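PDB 3VW4: Rep, which binds the replication origin of plasmid ColE2-P9 through the DNA-binding domain described here and takes part in unwinding the duplex to initiate replication. Local coordinates for residues A[12-17]-A[60-65]; A[33-38]-A[68-73]. All blocks are in the same frame, centred on the assembly; numbering follows the deposited sequence.

Contact 1: A[12-17]-A[60-65]. With nucleotides of chain D.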
loop_
_atom_site.group_PDB
_atom_site.type_symbol
_atom_site.label_atom_id
_atom_site.label_comp_id
_atom_site.label_asym_id
_atom_site.label_seq_id
_atom_site.Cartn_x
_atom_site.Cartn_y
_atom_site.Cartn_z
ATOM N N HIS A 12 -18.209 -5.571 -12.074
ATOM C CA HIS A 12 -18.270 -4.812 -10.899
ATOM C C HIS A 12 -17.786 -5.640 -9.751
ATOM O O HIS A 12 -17.012 -5.164 -8.905
ATOM C CB HIS A 12 -19.701 -4.451 -10.708
ATOM C CG HIS A 12 -19.945 -3.829 -9.430
ATOM N ND1 HIS A 12 -20.487 -4.526 -8.362
ATOM C CD2 HIS A 12 -19.628 -2.562 -8.985
ATOM C CE1 HIS A 12 -20.565 -3.696 -7.312
ATOM N NE2 HIS A 12 -20.023 -2.492 -7.698
ATOM N N LEU A 13 -18.233 -6.879 -9.678
ATOM C CA LEU A 13 -17.700 -7.730 -8.655
ATOM C C LEU A 13 -16.193 -7.976 -8.846
ATOM O O LEU A 13 -15.458 -7.902 -7.883
ATOM C CB LEU A 13 -18.467 -9.034 -8.584
ATOM C CG LEU A 13 -19.674 -9.249 -7.672
ATOM C CD1 LEU A 13 -20.199 -8.080 -6.853
ATOM C CD2 LEU A 13 -20.739 -9.823 -8.534
ATOM N N PHE A 14 -15.714 -8.277 -10.057
ATOM C CA PHE A 14 -14.296 -8.619 -10.251
ATOM C C PHE A 14 -13.458 -7.422 -9.897
ATOM O O PHE A 14 -12.436 -7.509 -9.329
ATOM C CB PHE A 14 -14.076 -9.018 -11.712
ATOM C CG PHE A 14 -12.626 -9.140 -12.099
ATOM C CD1 PHE A 14 -11.852 -10.203 -11.658
ATOM C CD2 PHE A 14 -12.018 -8.174 -12.857
ATOM C CE1 PHE A 14 -10.509 -10.304 -12.004
ATOM C CE2 PHE A 14 -10.681 -8.278 -13.168
ATOM C CZ PHE A 14 -9.918 -9.341 -12.751
ATOM N N GLU A 15 -13.904 -6.245 -10.231
ATOM C CA GLU A 15 -13.087 -5.010 -9.963
ATOM C C GLU A 15 -13.027 -4.684 -8.475
ATOM O O GLU A 15 -11.958 -4.419 -7.965
ATOM C CB GLU A 15 -13.651 -3.779 -10.743
ATOM C CG GLU A 15 -13.426 -3.837 -12.223
ATOM C CD GLU A 15 -11.954 -3.646 -12.538
ATOM O OE1 GLU A 15 -11.420 -2.555 -12.165
ATOM O OE2 GLU A 15 -11.327 -4.558 -13.133
ATOM N N LYS A 16 -14.187 -4.634 -7.801
ATOM C CA LYS A 16 -14.272 -4.375 -6.360
ATOM C C LYS A 16 -13.358 -5.321 -5.587
ATOM O O LYS A 16 -12.393 -4.909 -4.989
ATOM C CB LYS A 16 -15.697 -4.618 -5.901
ATOM C CG LYS A 16 -16.433 -3.373 -5.555
ATOM C CD LYS A 16 -15.948 -2.854 -4.232
ATOM C CE LYS A 16 -16.929 -1.817 -3.673
ATOM N NZ LYS A 16 -16.458 -0.398 -3.863
ATOM N N VAL A 17 -13.650 -6.597 -5.659
ATOM C CA VAL A 17 -12.948 -7.583 -4.906
ATOM C C VAL A 17 -11.421 -7.685 -5.249
ATOM O O VAL A 17 -10.584 -7.961 -4.360
ATOM C CB VAL A 17 -13.664 -8.945 -5.076
ATOM C CG1 VAL A 17 -12.849 -10.102 -4.552
ATOM C CG2 VAL A 17 -15.003 -8.917 -4.401
ATOM N N ARG A 60 -18.484 -17.998 -7.240
ATOM C CA ARG A 60 -17.316 -18.892 -7.083
ATOM C C ARG A 60 -16.323 -18.715 -8.173
ATOM O O ARG A 60 -15.101 -18.609 -7.892
ATOM C CB ARG A 60 -17.664 -20.367 -6.944
ATOM C CG ARG A 60 -18.540 -20.622 -5.718
ATOM C CD ARG A 60 -18.832 -22.081 -5.357
ATOM N NE ARG A 60 -20.297 -22.261 -5.184
ATOM C CZ ARG A 60 -21.064 -22.981 -6.005
ATOM N NH1 ARG A 60 -20.498 -23.587 -7.052
ATOM N NH2 ARG A 60 -22.390 -23.117 -5.803
ATOM N N ALA A 61 -16.802 -18.645 -9.400
ATOM C CA ALA A 61 -15.907 -18.509 -10.536
ATOM C C ALA A 61 -15.099 -17.191 -10.407
ATOM O O ALA A 61 -13.879 -17.232 -10.469
ATOM C CB ALA A 61 -16.683 -18.593 -11.854
ATOM N N ILE A 62 -15.762 -16.047 -10.158
ATOM C CA ILE A 62 -15.034 -14.802 -10.134
ATOM C C ILE A 62 -14.036 -14.831 -8.952
ATOM O O ILE A 62 -12.872 -14.345 -9.006
ATOM C CB ILE A 62 -15.894 -13.461 -10.280
ATOM C CG1 ILE A 62 -15.714 -12.610 -9.114
ATOM C CG2 ILE A 62 -17.386 -13.555 -10.627
ATOM C CD1 ILE A 62 -14.531 -11.799 -9.433
ATOM N N GLY A 63 -14.504 -15.434 -7.886
ATOM C CA GLY A 63 -13.670 -15.592 -6.723
ATOM C C GLY A 63 -12.481 -16.500 -6.943
ATOM O O GLY A 63 -11.399 -16.178 -6.470
ATOM N N LYS A 64 -12.649 -17.621 -7.655
ATOM C CA LYS A 64 -11.548 -18.546 -7.913
ATOM C C LYS A 64 -10.444 -17.833 -8.704
ATOM O O LYS A 64 -9.202 -17.964 -8.436
ATOM C CB LYS A 64 -12.074 -19.742 -8.713
ATOM C CG LYS A 64 -11.059 -20.851 -8.882
ATOM C CD LYS A 64 -11.677 -22.172 -9.381
ATOM C CE LYS A 64 -12.829 -22.757 -8.491
ATOM N NZ LYS A 64 -13.503 -24.064 -8.954
ATOM N N SER A 65 -10.901 -17.053 -9.677
ATOM C CA SER A 65 -10.026 -16.271 -10.502
ATOM C C SER A 65 -9.119 -15.356 -9.674
ATOM O O SER A 65 -7.909 -15.369 -9.872
ATOM C CB SER A 65 -10.832 -15.429 -11.465
ATOM O OG SER A 65 -9.954 -14.893 -12.447
ATOM P P DG D 1 -7.322 -13.608 -16.804
ATOM O OP1 DG D 1 -7.967 -14.642 -17.691
ATOM O OP2 DG D 1 -6.531 -14.035 -15.572
ATOM O "O5'" DG D 1 -6.657 -12.362 -17.580
ATOM C "C5'" DG D 1 -7.272 -11.682 -18.695
ATOM C "C4'" DG D 1 -8.083 -10.495 -18.228
ATOM O "O4'" DG D 1 -9.343 -10.940 -17.685
ATOM C "C3'" DG D 1 -7.449 -9.587 -17.171
ATOM O "O3'" DG D 1 -7.292 -8.285 -17.738
ATOM C "C2'" DG D 1 -8.492 -9.477 -16.061
ATOM C "C1'" DG D 1 -9.749 -10.119 -16.603
ATOM N N9 DG D 1 -10.453 -10.986 -15.672
ATOM C C8 DG D 1 -9.953 -12.112 -15.062
ATOM N N7 DG D 1 -10.841 -12.746 -14.346
ATOM C C5 DG D 1 -12.011 -12.020 -14.531
ATOM C C6 DG D 1 -13.303 -12.191 -13.958
ATOM O O6 DG D 1 -13.700 -13.077 -13.199
ATOM N N1 DG D 1 -14.187 -11.220 -14.393
ATOM C C2 DG D 1 -13.871 -10.192 -15.244
ATOM N N2 DG D 1 -14.875 -9.345 -15.533
ATOM N N3 DG D 1 -12.662 -9.989 -15.747
ATOM C C4 DG D 1 -11.796 -10.950 -15.374
ATOM P P DA D 2 -5.914 -7.560 -17.542
ATOM O OP1 DA D 2 -5.966 -6.393 -18.406
ATOM O OP2 DA D 2 -4.950 -8.699 -17.752
ATOM O "O5'" DA D 2 -5.610 -6.901 -16.099
ATOM C "C5'" DA D 2 -6.545 -6.054 -15.374
ATOM C "C4'" DA D 2 -5.980 -5.691 -14.008
ATOM O "O4'" DA D 2 -6.212 -6.726 -13.008
ATOM C "C3'" DA D 2 -4.477 -5.475 -13.936
ATOM O "O3'" DA D 2 -4.258 -4.766 -12.750
ATOM C "C2'" DA D 2 -3.977 -6.900 -13.763
ATOM C "C1'" DA D 2 -5.026 -7.512 -12.844
ATOM N N9 DA D 2 -5.402 -8.912 -13.047
ATOM C C8 DA D 2 -5.351 -9.710 -14.157
ATOM N N7 DA D 2 -5.821 -10.921 -13.961
ATOM C C5 DA D 2 -6.278 -10.892 -12.651
ATOM C C6 DA D 2 -6.954 -11.836 -11.862
ATOM N N6 DA D 2 -7.264 -13.072 -12.273
ATOM N N1 DA D 2 -7.264 -11.485 -10.596
ATOM C C2 DA D 2 -6.907 -10.275 -10.161
ATOM N N3 DA D 2 -6.302 -9.292 -10.814
ATOM C C4 DA D 2 -6.025 -9.664 -12.075
#
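Phe14 of helix 7-24 and Ile62 of helix 56-73 make the close protein packing here, and the guanine of DG1 of chain D lies against the Phe14 ring. The CD1 methyl of Ile62 reaches the CB of Phe14 at 3.6 Å, lying near the plane of the phenyl ring, at its edge. With CG anti to the backbone N (chi1 169°), the ring swings out beside the methyl and offers one face to the base. Guanine C4 sits above the middle of the ring, 3.4 Å from its plane, and all six ring carbons touch the base. Helices 7-24, 32-49 and 56-73 pack together as a three-helix bundle in the DNA-binding domain, both segments lying in the part that matches the primase C-terminal family; Leu13 and Val17 touch Tyr46 of helix 32-49, and Phe14 also packs on Ile66. One turn on from Ile62, Ser65 adds a polar contact: its OG donates to N7 of DG1 of chain D at 3.0 Å. The amino group of the next base is held more loosely, DA2 of chain D N6 making weak bonds to Ser65 OG (3.3 Å) and Ser65 O (3.4 Å). Away from this packed strip Lys16, Arg60, Ala61 and Lys64 face solvent, while Glu15 forms a salt bridge with Arg18 along its own helix.

Contact 2: A[33-38]-A[68-73]; sequences SQWLDA and KYTHRK. With nucleotides of chain D.
Trp35 of helix 32-49 meets Thr70 of helix 56-73 through one hydrogen bond, and the same indole lies against His71. The bond runs from Trp35 NE1 to Thr70 OG1, 2.8 Å long and 161° at the hydrogen, with the oxygen 2° out of the indole plane. Thr70 OG1 is placed for it by its chi1 of 61°, which sets the hydroxyl between backbone N and carbonyl carbon; there it also bonds to Ile66 O, so one buried hydroxyl serves both the indole and its own helix. His71 anchors its imidazole elsewhere, through NE2 to Pro30 O.

The aromatic pair is oblique, neither stacked nor edge-to-face: His71 CD2 comes to 3.6 Å from Trp35 CD1, the two side chains running antiparallel past one another. Ala21, Ile25, Pro30 and Ala67 also touch the indole.

Contacts with DNA come from Tyr69 and Lys73. The adenine of DA2 of chain D lies over one face of the Tyr69 ring, its C5 above the centre, 3.4 Å from the plane, while Lys73 CD covers the opposite face toward the rim. Kinked in the outer half of its chain, Lys73 donates a hydrogen bond from NZ to O4 of DT3 of chain D, 2.7 Å, and Tyr69 OH approaches the methyl C7 of that same thymine at 3.4 Å. With an alanine in place of Tyr69, the adenine would probably lose its flat support and Lys73 CD the ring face it lies on. The C-terminal end of helix 56-73 thus has two chemistries: a buried indole–hydroxyl bond fixes it to its neighbour helix, while on the DNA side a tyrosine face supports the adenine and the lysine bond to O4 reads a base atom, consistent with sequence-specific binding.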
loop_
_atom_site.group_PDB
_atom_site.type_symbol
_atom_site.label_atom_id
_atom_site.label_comp_id
_atom_site.label_asym_id
_atom_site.label_seq_id
_atom_site.Cartn_x
_atom_site.Cartn_y
_atom_site.Cartn_z
ATOM N N SER A 33 -6.250 -22.901 0.282
ATOM C CA SER A 33 -7.618 -23.385 0.445
ATOM C C SER A 33 -8.433 -22.404 1.274
ATOM O O SER A 33 -9.641 -22.246 1.043
ATOM C CB SER A 33 -7.657 -24.746 1.062
ATOM O OG SER A 33 -6.855 -24.719 2.209
ATOM N N GLN A 34 -7.778 -21.702 2.208
ATOM C CA GLN A 34 -8.512 -20.769 3.047
ATOM C C GLN A 34 -8.733 -19.437 2.312
ATOM O O GLN A 34 -9.779 -18.832 2.393
ATOM C CB GLN A 34 -7.835 -20.565 4.401
ATOM C CG GLN A 34 -7.977 -21.686 5.399
ATOM C CD GLN A 34 -9.308 -22.364 5.413
ATOM O OE1 GLN A 34 -9.362 -23.559 5.264
ATOM N NE2 GLN A 34 -10.373 -21.645 5.597
ATOM N N TRP A 35 -7.728 -19.016 1.573
ATOM C CA TRP A 35 -7.786 -17.818 0.787
ATOM C C TRP A 35 -8.879 -17.955 -0.256
ATOM O O TRP A 35 -9.593 -17.036 -0.577
ATOM C CB TRP A 35 -6.406 -17.669 0.150
ATOM C CG TRP A 35 -6.269 -16.436 -0.693
ATOM C CD1 TRP A 35 -5.810 -16.355 -2.003
ATOM C CD2 TRP A 35 -6.545 -15.054 -0.273
ATOM N NE1 TRP A 35 -5.828 -15.042 -2.426
ATOM C CE2 TRP A 35 -6.285 -14.222 -1.409
ATOM C CE3 TRP A 35 -7.022 -14.461 0.901
ATOM C CZ2 TRP A 35 -6.495 -12.890 -1.377
ATOM C CZ3 TRP A 35 -7.232 -13.081 0.918
ATOM C CH2 TRP A 35 -6.956 -12.328 -0.197
ATOM N N LEU A 36 -9.055 -19.147 -0.783
ATOM C CA LEU A 36 -10.019 -19.306 -1.855
ATOM C C LEU A 36 -11.356 -19.045 -1.235
ATOM O O LEU A 36 -12.150 -18.288 -1.811
ATOM C CB LEU A 36 -9.982 -20.683 -2.417
ATOM C CG LEU A 36 -10.423 -20.962 -3.830
ATOM C CD1 LEU A 36 -11.104 -22.331 -3.831
ATOM C CD2 LEU A 36 -11.315 -19.878 -4.429
ATOM N N ASP A 37 -11.614 -19.641 -0.063
ATOM C CA ASP A 37 -12.882 -19.452 0.581
ATOM C C ASP A 37 -13.072 -17.977 0.963
ATOM O O ASP A 37 -14.120 -17.382 0.649
ATOM C CB ASP A 37 -13.040 -20.415 1.718
ATOM C CG ASP A 37 -13.169 -21.901 1.240
ATOM O OD1 ASP A 37 -13.472 -22.187 -0.032
ATOM O OD2 ASP A 37 -13.015 -22.836 2.181
ATOM N N ALA A 38 -12.001 -17.362 1.458
ATOM C CA ALA A 38 -12.051 -15.967 1.841
ATOM C C ALA A 38 -12.525 -15.039 0.711
ATOM O O ALA A 38 -13.412 -14.172 0.967
ATOM C CB ALA A 38 -10.754 -15.466 2.425
ATOM N N LYS A 68 -6.710 -17.386 -7.360
ATOM C CA LYS A 68 -5.564 -18.051 -7.936
ATOM C C LYS A 68 -4.533 -17.059 -8.353
ATOM O O LYS A 68 -3.355 -17.214 -7.986
ATOM C CB LYS A 68 -5.886 -18.915 -9.094
ATOM C CG LYS A 68 -6.625 -20.140 -8.676
ATOM C CD LYS A 68 -7.609 -20.525 -9.765
ATOM C CE LYS A 68 -6.871 -20.989 -11.008
ATOM N NZ LYS A 68 -6.187 -22.332 -10.795
ATOM N N TYR A 69 -4.940 -15.993 -8.997
ATOM C CA TYR A 69 -3.982 -15.000 -9.433
ATOM C C TYR A 69 -3.205 -14.436 -8.267
ATOM O O TYR A 69 -1.975 -14.478 -8.281
ATOM C CB TYR A 69 -4.713 -13.921 -10.210
ATOM C CG TYR A 69 -3.936 -12.860 -10.853
ATOM C CD1 TYR A 69 -3.563 -11.704 -10.154
ATOM C CD2 TYR A 69 -3.575 -12.960 -12.205
ATOM C CE1 TYR A 69 -2.816 -10.696 -10.800
ATOM C CE2 TYR A 69 -2.843 -11.965 -12.834
ATOM C CZ TYR A 69 -2.488 -10.837 -12.129
ATOM O OH TYR A 69 -1.821 -9.819 -12.775
ATOM N N THR A 70 -3.910 -13.988 -7.231
ATOM C CA THR A 70 -3.276 -13.319 -6.117
ATOM C C THR A 70 -2.461 -14.293 -5.259
ATOM O O THR A 70 -1.390 -13.935 -4.802
ATOM C CB THR A 70 -4.252 -12.628 -5.211
ATOM O OG1 THR A 70 -5.128 -13.642 -4.697
ATOM C CG2 THR A 70 -4.991 -11.550 -5.898
ATOM N N HIS A 71 -2.899 -15.522 -5.082
ATOM C CA HIS A 71 -2.067 -16.501 -4.305
ATOM C C HIS A 71 -0.782 -16.763 -4.999
ATOM O O HIS A 71 0.242 -16.814 -4.371
ATOM C CB HIS A 71 -2.770 -17.804 -4.012
ATOM C CG HIS A 71 -2.345 -18.382 -2.719
ATOM N ND1 HIS A 71 -1.517 -19.481 -2.618
ATOM C CD2 HIS A 71 -2.593 -17.964 -1.383
ATOM C CE1 HIS A 71 -1.267 -19.726 -1.302
ATOM N NE2 HIS A 71 -1.932 -18.814 -0.556
ATOM N N ARG A 72 -0.836 -16.860 -6.338
ATOM C CA ARG A 72 0.323 -17.173 -7.124
ATOM C C ARG A 72 1.263 -15.983 -7.223
ATOM O O ARG A 72 2.473 -16.181 -7.154
ATOM C CB ARG A 72 -0.045 -17.679 -8.524
ATOM C CG ARG A 72 1.185 -18.146 -9.313
ATOM C CD ARG A 72 0.823 -18.792 -10.647
ATOM N NE ARG A 72 0.296 -17.834 -11.654
ATOM C CZ ARG A 72 -0.998 -17.581 -11.923
ATOM N NH1 ARG A 72 -1.966 -18.211 -11.246
ATOM N NH2 ARG A 72 -1.335 -16.694 -12.887
ATOM N N LYS A 73 0.747 -14.757 -7.363
ATOM C CA LYS A 73 1.693 -13.660 -7.624
ATOM C C LYS A 73 2.170 -12.832 -6.424
ATOM O O LYS A 73 3.167 -12.124 -6.520
ATOM C CB LYS A 73 1.229 -12.763 -8.769
ATOM C CG LYS A 73 0.887 -13.551 -9.995
ATOM C CD LYS A 73 0.429 -12.703 -11.102
ATOM C CE LYS A 73 0.879 -13.401 -12.352
ATOM N NZ LYS A 73 1.675 -12.430 -13.141
ATOM P P DA D 2 -5.914 -7.560 -17.542
ATOM O OP1 DA D 2 -5.966 -6.393 -18.406
ATOM O OP2 DA D 2 -4.950 -8.699 -17.752
ATOM O "O5'" DA D 2 -5.610 -6.901 -16.099
ATOM C "C5'" DA D 2 -6.545 -6.054 -15.374
ATOM C "C4'" DA D 2 -5.980 -5.691 -14.008
ATOM O "O4'" DA D 2 -6.212 -6.726 -13.008
ATOM C "C3'" DA D 2 -4.477 -5.475 -13.936
ATOM O "O3'" DA D 2 -4.258 -4.766 -12.750
ATOM C "C2'" DA D 2 -3.977 -6.900 -13.763
ATOM C "C1'" DA D 2 -5.026 -7.512 -12.844
ATOM N N9 DA D 2 -5.402 -8.912 -13.047
ATOM C C8 DA D 2 -5.351 -9.710 -14.157
ATOM N N7 DA D 2 -5.821 -10.921 -13.961
ATOM C C5 DA D 2 -6.278 -10.892 -12.651
ATOM C C6 DA D 2 -6.954 -11.836 -11.862
ATOM N N6 DA D 2 -7.264 -13.072 -12.273
ATOM N N1 DA D 2 -7.264 -11.485 -10.596
ATOM C C2 DA D 2 -6.907 -10.275 -10.161
ATOM N N3 DA D 2 -6.302 -9.292 -10.814
ATOM C C4 DA D 2 -6.025 -9.664 -12.075
ATOM P P DT D 3 -2.770 -4.273 -12.425
ATOM O OP1 DT D 3 -2.915 -2.950 -11.821
ATOM O OP2 DT D 3 -1.782 -4.417 -13.527
ATOM O "O5'" DT D 3 -2.075 -5.282 -11.397
ATOM C "C5'" DT D 3 -2.827 -5.812 -10.281
ATOM C "C4'" DT D 3 -1.950 -5.833 -9.056
ATOM O "O4'" DT D 3 -1.108 -6.994 -9.156
ATOM C "C3'" DT D 3 -0.997 -4.646 -8.960
ATOM O "O3'" DT D 3 -0.856 -4.254 -7.610
ATOM C "C2'" DT D 3 0.316 -5.174 -9.507
ATOM C "C1'" DT D 3 0.250 -6.640 -9.214
ATOM N N1 DT D 3 0.890 -7.517 -10.192
ATOM C C2 DT D 3 1.820 -8.405 -9.695
ATOM O O2 DT D 3 2.128 -8.459 -8.519
ATOM N N3 DT D 3 2.428 -9.186 -10.640
ATOM C C4 DT D 3 2.153 -9.218 -11.991
ATOM O O4 DT D 3 2.747 -10.014 -12.713
ATOM C C5 DT D 3 1.187 -8.249 -12.451
ATOM C C7 DT D 3 0.899 -8.161 -13.916
ATOM C C6 DT D 3 0.592 -7.470 -11.536
#

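From the N terminus the chain passes first through 12-17 on helix 7-24, then through 33-38 on helix 32-49. Helix 56-73 then meets both: residues 60-65 close contact 1 after 42 intervening residues, and residues 68-73 close contact 2 after 29. The closures cross, since contact 2 opens at 33-38 inside the loop of contact 1 but closes at 68-73, beyond it; they bind the third helix of the bundle to the first and the second in turn. Their centres lie about 12 Å apart, and they touch where Leu36 CD2 packs on Lys64 CA at 3.7 Å. DA2 of chain D spans them as well, reached by Ser65 in contact 1 and by Tyr69 in contact 2.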